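Pullulanase (Klebsiella oxytoca, PDB 2YOC) hydrolyses the alpha-1,6-glucosidic linkages of pullulan and related alpha-dextrins, and is probably secreted through a type 2 secretion system. Local coordinates at residues 763-774 / 788-799. Sequence-based numbering, arbitrary orientation.
With SO4 (sulfate ion), chain R.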
loop_
_atom_site.group_PDB
_atom_site.type_symbol
_atom_site.label_atom_id
_atom_site.label_comp_id
_atom_site.label_asym_id
_atom_site.label_seq_id
_atom_site.Cartn_x
_atom_site.Cartn_y
_atom_site.Cartn_z
ATOM N N ASP B 763 5.168 8.394 -12.432
ATOM C CA ASP B 763 4.162 7.852 -11.515
ATOM C C ASP B 763 3.183 8.931 -11.159
ATOM O O ASP B 763 1.992 8.654 -10.980
ATOM C CB ASP B 763 4.798 7.296 -10.250
ATOM C CG ASP B 763 3.871 6.418 -9.428
ATOM O OD1 ASP B 763 3.409 5.377 -9.959
ATOM O OD2 ASP B 763 3.656 6.737 -8.232
ATOM N N GLN B 764 3.684 10.172 -11.037
ATOM C CA GLN B 764 2.839 11.320 -10.738
ATOM C C GLN B 764 1.878 11.471 -11.893
ATOM O O GLN B 764 0.685 11.591 -11.631
ATOM C CB GLN B 764 3.669 12.598 -10.553
ATOM C CG GLN B 764 4.397 12.725 -9.224
ATOM C CD GLN B 764 4.990 14.107 -9.099
ATOM O OE1 GLN B 764 5.881 14.506 -9.865
ATOM N NE2 GLN B 764 4.471 14.886 -8.159
ATOM N N VAL B 765 2.372 11.391 -13.160
ATOM C CA VAL B 765 1.482 11.505 -14.312
ATOM C C VAL B 765 0.473 10.333 -14.434
ATOM O O VAL B 765 -0.722 10.568 -14.669
ATOM C CB VAL B 765 2.119 12.000 -15.642
ATOM C CG1 VAL B 765 3.183 11.052 -16.168
ATOM C CG2 VAL B 765 1.058 12.255 -16.704
ATOM N N ARG B 766 0.940 9.102 -14.184
ATOM C CA ARG B 766 0.111 7.888 -14.200
ATOM C C ARG B 766 -1.048 7.971 -13.172
ATOM O O ARG B 766 -2.137 7.449 -13.434
ATOM C CB ARG B 766 0.955 6.640 -13.916
ATOM C CG ARG B 766 1.604 6.025 -15.121
ATOM C CD ARG B 766 2.237 4.668 -14.812
ATOM N NE ARG B 766 3.212 4.712 -13.715
ATOM C CZ ARG B 766 4.522 4.660 -13.887
ATOM N NH1 ARG B 766 5.031 4.512 -15.103
ATOM N NH2 ARG B 766 5.339 4.713 -12.843
ATOM N N HIS B 767 -0.802 8.610 -12.013
ATOM C CA HIS B 767 -1.790 8.777 -10.955
ATOM C C HIS B 767 -2.910 9.710 -11.375
ATOM O O HIS B 767 -4.046 9.540 -10.930
ATOM C CB HIS B 767 -1.145 9.245 -9.652
ATOM C CG HIS B 767 -2.098 9.239 -8.495
ATOM N ND1 HIS B 767 -2.521 10.420 -7.905
ATOM C CD2 HIS B 767 -2.727 8.201 -7.889
ATOM C CE1 HIS B 767 -3.352 10.067 -6.935
ATOM N NE2 HIS B 767 -3.494 8.742 -6.873
ATOM N N LEU B 768 -2.611 10.671 -12.240
ATOM C CA LEU B 768 -3.633 11.582 -12.762
ATOM C C LEU B 768 -4.549 10.820 -13.744
ATOM O O LEU B 768 -5.747 11.081 -13.790
ATOM C CB LEU B 768 -2.990 12.807 -13.432
ATOM C CG LEU B 768 -2.043 13.658 -12.559
ATOM C CD1 LEU B 768 -1.034 14.395 -13.408
ATOM C CD2 LEU B 768 -2.805 14.632 -11.690
ATOM N N ALA B 769 -3.980 9.848 -14.491
ATOM C CA ALA B 769 -4.712 8.979 -15.414
ATOM C C ALA B 769 -5.682 8.134 -14.594
ATOM O O ALA B 769 -6.866 8.038 -14.939
ATOM C CB ALA B 769 -3.747 8.076 -16.170
ATOM N N ASP B 770 -5.185 7.574 -13.477
ATOM C CA ASP B 770 -5.962 6.779 -12.537
ATOM C C ASP B 770 -7.166 7.577 -12.025
ATOM O O ASP B 770 -8.291 7.059 -12.061
ATOM C CB ASP B 770 -5.088 6.325 -11.364
ATOM C CG ASP B 770 -4.188 5.115 -11.592
ATOM O OD1 ASP B 770 -4.187 4.565 -12.723
ATOM O OD2 ASP B 770 -3.506 4.702 -10.629
ATOM N N LEU B 771 -6.946 8.848 -11.608
ATOM C CA LEU B 771 -8.022 9.709 -11.106
ATOM C C LEU B 771 -9.000 10.077 -12.208
ATOM O O LEU B 771 -10.208 10.009 -11.976
ATOM C CB LEU B 771 -7.496 10.955 -10.369
ATOM C CG LEU B 771 -6.883 10.766 -8.948
ATOM C CD1 LEU B 771 -6.148 12.010 -8.508
ATOM C CD2 LEU B 771 -7.931 10.422 -7.902
ATOM N N THR B 772 -8.499 10.385 -13.420
ATOM C CA THR B 772 -9.348 10.698 -14.574
ATOM C C THR B 772 -10.285 9.520 -14.920
ATOM O O THR B 772 -11.501 9.698 -14.973
ATOM C CB THR B 772 -8.485 11.192 -15.745
ATOM O OG1 THR B 772 -7.753 12.335 -15.288
ATOM C CG2 THR B 772 -9.311 11.557 -16.998
ATOM N N ARG B 773 -9.718 8.315 -15.098
ATOM C CA ARG B 773 -10.474 7.097 -15.412
ATOM C C ARG B 773 -11.590 6.902 -14.397
ATOM O O ARG B 773 -12.761 6.854 -14.773
ATOM C CB ARG B 773 -9.538 5.872 -15.459
ATOM C CG ARG B 773 -8.656 5.833 -16.728
ATOM C CD ARG B 773 -7.905 4.528 -16.893
ATOM N NE ARG B 773 -6.785 4.436 -15.962
ATOM C CZ ARG B 773 -5.518 4.598 -16.311
ATOM N NH1 ARG B 773 -5.197 4.827 -17.580
ATOM N NH2 ARG B 773 -4.555 4.508 -15.399
ATOM N N LEU B 774 -11.236 6.896 -13.102
ATOM C CA LEU B 774 -12.196 6.749 -12.025
ATOM C C LEU B 774 -13.369 7.757 -12.176
ATOM O O LEU B 774 -14.540 7.353 -12.074
ATOM C CB LEU B 774 -11.477 6.907 -10.685
ATOM C CG LEU B 774 -12.273 6.608 -9.427
ATOM C CD1 LEU B 774 -12.974 5.252 -9.497
ATOM C CD2 LEU B 774 -11.387 6.668 -8.223
ATOM N N LYS B 788 -1.918 2.656 -11.333
ATOM C CA LYS B 788 -0.648 3.130 -11.907
ATOM C C LYS B 788 0.495 2.141 -11.724
ATOM O O LYS B 788 1.508 2.266 -12.410
ATOM C CB LYS B 788 -0.264 4.490 -11.314
ATOM C CG LYS B 788 -0.176 4.509 -9.789
ATOM C CD LYS B 788 0.333 5.829 -9.225
ATOM C CE LYS B 788 0.522 5.735 -7.732
ATOM N NZ LYS B 788 1.405 4.608 -7.325
ATOM N N ASP B 789 0.334 1.184 -10.776
ATOM C CA ASP B 789 1.307 0.142 -10.431
ATOM C C ASP B 789 0.884 -1.270 -10.833
ATOM O O ASP B 789 1.650 -2.217 -10.646
ATOM C CB ASP B 789 1.602 0.184 -8.933
ATOM C CG ASP B 789 2.144 1.505 -8.451
ATOM O OD1 ASP B 789 2.892 2.166 -9.230
ATOM O OD2 ASP B 789 1.837 1.880 -7.302
ATOM N N GLY B 790 -0.312 -1.415 -11.390
ATOM C CA GLY B 790 -0.799 -2.732 -11.795
ATOM C C GLY B 790 -1.642 -3.445 -10.748
ATOM O O GLY B 790 -2.120 -4.548 -11.000
ATOM N N ALA B 791 -1.867 -2.812 -9.578
ATOM C CA ALA B 791 -2.721 -3.378 -8.531
ATOM C C ALA B 791 -4.206 -3.142 -8.820
ATOM O O ALA B 791 -4.587 -2.095 -9.372
ATOM C CB ALA B 791 -2.367 -2.774 -7.187
ATOM N N ALA B 792 -5.045 -4.115 -8.427
ATOM C CA ALA B 792 -6.497 -3.987 -8.568
ATOM C C ALA B 792 -6.959 -3.223 -7.358
ATOM O O ALA B 792 -6.671 -3.621 -6.233
ATOM C CB ALA B 792 -7.168 -5.350 -8.628
ATOM N N LYS B 793 -7.572 -2.077 -7.578
ATOM C CA LYS B 793 -7.981 -1.203 -6.483
ATOM C C LYS B 793 -9.394 -0.682 -6.663
ATOM O O LYS B 793 -9.784 -0.324 -7.784
ATOM C CB LYS B 793 -6.998 -0.011 -6.315
ATOM C CG LYS B 793 -5.572 -0.420 -5.952
ATOM C CD LYS B 793 -4.995 0.409 -4.820
ATOM C CE LYS B 793 -3.898 -0.315 -4.061
ATOM N NZ LYS B 793 -4.435 -1.315 -3.086
ATOM N N LYS B 794 -10.155 -0.613 -5.544
ATOM C CA LYS B 794 -11.497 -0.033 -5.491
ATOM C C LYS B 794 -11.296 1.460 -5.678
ATOM O O LYS B 794 -10.223 1.975 -5.362
ATOM C CB LYS B 794 -12.141 -0.229 -4.106
ATOM C CG LYS B 794 -12.837 -1.549 -3.880
ATOM C CD LYS B 794 -13.413 -1.533 -2.475
ATOM C CE LYS B 794 -13.737 -2.900 -1.937
ATOM N NZ LYS B 794 -13.958 -2.881 -0.467
ATOM N N GLY B 795 -12.324 2.151 -6.133
ATOM C CA GLY B 795 -12.245 3.593 -6.316
ATOM C C GLY B 795 -11.874 4.351 -5.054
ATOM O O GLY B 795 -11.092 5.304 -5.111
ATOM N N SER B 796 -12.428 3.906 -3.910
ATOM C CA SER B 796 -12.185 4.485 -2.591
ATOM C C SER B 796 -10.741 4.271 -2.147
ATOM O O SER B 796 -10.244 5.039 -1.328
ATOM C CB SER B 796 -13.151 3.906 -1.562
ATOM O OG SER B 796 -13.233 2.484 -1.586
ATOM N N GLU B 797 -10.062 3.243 -2.706
ATOM C CA GLU B 797 -8.676 2.893 -2.393
ATOM C C GLU B 797 -7.691 3.768 -3.177
ATOM O O GLU B 797 -6.509 3.698 -2.873
ATOM C CB GLU B 797 -8.414 1.398 -2.685
ATOM C CG GLU B 797 -8.703 0.444 -1.551
ATOM C CD GLU B 797 -8.993 -0.985 -1.968
ATOM O OE1 GLU B 797 -8.524 -1.411 -3.050
ATOM O OE2 GLU B 797 -9.686 -1.691 -1.200
ATOM N N ILE B 798 -8.139 4.514 -4.229
ATOM C CA ILE B 798 -7.268 5.399 -5.038
ATOM C C ILE B 798 -7.225 6.693 -4.318
ATOM O O ILE B 798 -8.270 7.284 -4.103
ATOM C CB ILE B 798 -7.783 5.605 -6.491
ATOM C CG1 ILE B 798 -7.779 4.315 -7.290
ATOM C CG2 ILE B 798 -7.061 6.756 -7.228
ATOM C CD1 ILE B 798 -6.407 3.695 -7.618
ATOM N N ASP B 799 -6.053 7.134 -3.909
ATOM C CA ASP B 799 -5.897 8.384 -3.141
ATOM C C ASP B 799 -6.159 9.664 -3.956
ATOM O O ASP B 799 -5.902 9.706 -5.157
ATOM C CB ASP B 799 -4.495 8.412 -2.500
ATOM C CG ASP B 799 -4.095 9.717 -1.878
ATOM O OD1 ASP B 799 -3.599 10.601 -2.623
ATOM O OD2 ASP B 799 -4.294 9.870 -0.655
HETATM S S SO4 R . -2.997 4.546 -5.233
HETATM O O1 SO4 R . -3.072 5.992 -4.894
HETATM O O2 SO4 R . -4.099 3.829 -4.615
HETATM O O3 SO4 R . -1.764 3.974 -4.698
HETATM O O4 SO4 R . -3.039 4.367 -6.721
#
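Leu771 and Leu774 meet Ile798 where helix 762-776 packs on a small beta hairpin, strands 784-786 and 792-794, touching its connecting turn and the 3-10 turn and residues after strand 792-794, in the chain between the sixth and seventh strands of the catalytic (beta/alpha)8 barrel. This is the tightly packed part, since Leu771, Leu774, Gly795 and Ile798 are all buried. Leu771 and Ile798 run antiparallel alongside one another, with CD2 of Leu771 3.8 Å from CG2 of Ile798. Leu774, its CG anti to the backbone N (chi1 -172°), approaches the carbonyl O of Gly795 with CD2 at 3.4 Å, and Met785 of the hairpin touches both Leu774 and Ile798.

One turn back toward the N-terminal end of the helix the contact turns polar. Buried Asp770 takes the backbone N of Lys788 on the syn lone pair of OD2 (2.7 Å), though the bond is bent to 136° at the hydrogen. Its other oxygen, OD1, receives NH2 of Arg773 in the guanidinium plane, so separate partners grip the two oxygens and fix the carboxylate's rotation.

The solvent side, with exposed Asp789, is held less firmly. Lys788 crosses Asp763 at about a right angle, and a bend at chi4 (55°) turns NZ toward the carboxylates. NZ forms a salt bridge to OD2 of Asp763 at 3.2 Å, its hydrogen bond weak, and a shorter bond to Asp789 OD2. Arg766 joins this network through Asp763; the lysine charge probably offsets the closeness of the two aspartates. A sulfate, probably from the crystallisation liquor, lies beside His767 and Ile798, where the backbone N of Asp799 makes a weak 3.3 Å bond to sulfate O1.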